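Local coordinates for protein dermonecrotic toxin (Pasteurella multocida, PDB 2EBF) that acts as a mitogenic, dermonecrotic toxin that induces bone resorption and is associated with atrophic rhinitis of pigs, its C-terminal region carrying a thiol protease-like catalytic triad, at residues S683-V688 with D693-I698. Sequence-based numbering, arbitrary orientation.
Sequences SHLQFV and DTTILI
His684 lays one face of its imidazole against Leu697 and turns its edge to the backbone carbonyls of Thr694 and Thr695. The apolar part of the contact is a CH-pi interaction: Leu697 CB stands 3.6 Å from the centroid of the His684 ring, only 12° off its normal. With CG anti to the backbone N (chi1 178°), Leu697 also carries CD2 across to the CD2 side of the ring, 3.9 Å from His684 CD2. Next to the ring, Leu685 spreads its two methyls over the backbone of Asp693 to Thr695: CD1 lies against Thr695 CA at 3.8 Å, and CD2 packs beside Thr694 O and, less closely, Asp693 CB.

Polar contacts gather at the imidazole rim. His684 CE1 lies 2.9 Å from Thr694 O, a close C-H to carbonyl approach. NE2 of His684 gives a weak but fairly straight hydrogen bond to Asp693 OD2 (3.5 Å, 161°), the carboxylate standing perpendicular to the ring; the stronger partner of that OD2 is Arg586, which holds it in a salt bridge from helix 583-591. A water joins the backbones, accepting from Leu685 N at 3.1 Å and lying 2.8 Å from Thr695 O, to which it can donate.

The contact closes the connection between strands 676-681 and 697-700, neighbours in the antiparallel sheet of the C3 domain, folding the 3-10 turn 684-686 back onto the entry to the second strand. Chemically, the buried imidazole is bounded by a leucine over one face and by oxygens near its plane, with just a weak hydrogen bond across the contact. These carbonyls and the carboxylate would make an electron-rich rim, partly offset at Asp693 by the positive charge of Arg586.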
# COMPACT_ATOMS: atom_id res chain seq x y z
N SER A 683 -19.66 13.43 -37.83
CA SER A 683 -20.98 13.77 -37.31
C SER A 683 -20.98 14.55 -36.00
O SER A 683 -22.01 14.63 -35.33
CB SER A 683 -21.84 12.50 -37.21
OG SER A 683 -21.35 11.66 -36.19
N HIS A 684 -19.85 15.15 -35.65
CA HIS A 684 -19.73 15.89 -34.39
C HIS A 684 -20.51 17.21 -34.34
O HIS A 684 -20.75 17.76 -33.26
CB HIS A 684 -18.25 16.14 -34.07
CG HIS A 684 -17.70 17.38 -34.70
ND1 HIS A 684 -17.53 17.50 -36.06
CD2 HIS A 684 -17.29 18.55 -34.16
CE1 HIS A 684 -17.03 18.70 -36.33
NE2 HIS A 684 -16.88 19.35 -35.19
N LEU A 685 -20.90 17.72 -35.51
CA LEU A 685 -21.67 18.98 -35.57
C LEU A 685 -23.12 18.81 -35.12
O LEU A 685 -23.86 19.79 -35.03
CB LEU A 685 -21.58 19.65 -36.95
CG LEU A 685 -20.23 20.27 -37.36
CD1 LEU A 685 -20.39 21.06 -38.64
CD2 LEU A 685 -19.63 21.15 -36.25
N GLN A 686 -23.52 17.57 -34.83
CA GLN A 686 -24.82 17.36 -34.19
C GLN A 686 -24.83 17.93 -32.77
O GLN A 686 -25.89 18.13 -32.17
CB GLN A 686 -25.30 15.89 -34.29
CG GLN A 686 -24.61 14.88 -33.43
CD GLN A 686 -24.89 13.43 -33.87
OE1 GLN A 686 -23.98 12.71 -34.30
NE2 GLN A 686 -26.15 13.00 -33.77
N PHE A 687 -23.64 18.22 -32.25
CA PHE A 687 -23.45 18.75 -30.90
C PHE A 687 -23.00 20.19 -30.97
O PHE A 687 -22.38 20.61 -31.95
CB PHE A 687 -22.42 17.92 -30.12
CG PHE A 687 -22.69 16.45 -30.17
CD1 PHE A 687 -23.86 15.92 -29.64
CD2 PHE A 687 -21.78 15.58 -30.77
CE1 PHE A 687 -24.14 14.56 -29.71
CE2 PHE A 687 -22.04 14.22 -30.84
CZ PHE A 687 -23.21 13.70 -30.30
N VAL A 688 -23.30 20.93 -29.91
CA VAL A 688 -23.00 22.37 -29.84
C VAL A 688 -21.52 22.65 -30.15
O VAL A 688 -20.63 21.92 -29.70
CB VAL A 688 -23.49 22.96 -28.49
CG1 VAL A 688 -22.61 22.51 -27.32
CG2 VAL A 688 -23.55 24.45 -28.56
N ASP A 693 -16.90 26.09 -37.19
CA ASP A 693 -16.14 24.86 -36.95
C ASP A 693 -16.11 23.96 -38.18
O ASP A 693 -17.05 23.95 -38.98
CB ASP A 693 -16.68 24.09 -35.74
CG ASP A 693 -15.63 23.22 -35.08
OD1 ASP A 693 -14.47 23.21 -35.55
OD2 ASP A 693 -15.95 22.53 -34.09
N THR A 694 -15.00 23.23 -38.32
CA THR A 694 -14.82 22.20 -39.35
C THR A 694 -15.94 21.14 -39.25
O THR A 694 -16.46 20.90 -38.16
CB THR A 694 -13.43 21.53 -39.19
OG1 THR A 694 -13.17 20.67 -40.30
CG2 THR A 694 -13.33 20.71 -37.89
N THR A 695 -16.31 20.54 -40.38
CA THR A 695 -17.35 19.50 -40.41
C THR A 695 -16.85 18.12 -39.96
O THR A 695 -17.64 17.30 -39.50
CB THR A 695 -17.93 19.32 -41.83
OG1 THR A 695 -16.87 19.17 -42.76
CG2 THR A 695 -18.78 20.53 -42.21
N ILE A 696 -15.55 17.87 -40.10
CA ILE A 696 -14.99 16.57 -39.72
C ILE A 696 -13.98 16.78 -38.60
O ILE A 696 -12.96 17.46 -38.79
CB ILE A 696 -14.30 15.85 -40.93
CG1 ILE A 696 -15.28 15.67 -42.09
CG2 ILE A 696 -13.69 14.51 -40.49
CD1 ILE A 696 -14.58 15.36 -43.42
N LEU A 697 -14.29 16.22 -37.44
CA LEU A 697 -13.44 16.34 -36.26
C LEU A 697 -12.38 15.25 -36.20
O LEU A 697 -12.70 14.06 -36.15
CB LEU A 697 -14.30 16.32 -34.98
CG LEU A 697 -13.56 16.39 -33.64
CD1 LEU A 697 -12.68 17.64 -33.53
CD2 LEU A 697 -14.57 16.37 -32.49
N ILE A 698 -11.11 15.66 -36.20
CA ILE A 698 -10.00 14.71 -36.09
C ILE A 698 -9.13 15.05 -34.89
O ILE A 698 -8.51 16.13 -34.84
CB ILE A 698 -9.15 14.67 -37.40
CG1 ILE A 698 -10.05 14.28 -38.59
CG2 ILE A 698 -7.95 13.71 -37.24
CD1 ILE A 698 -9.37 14.38 -39.95
O HOH W 1 -20.25 16.96 -38.44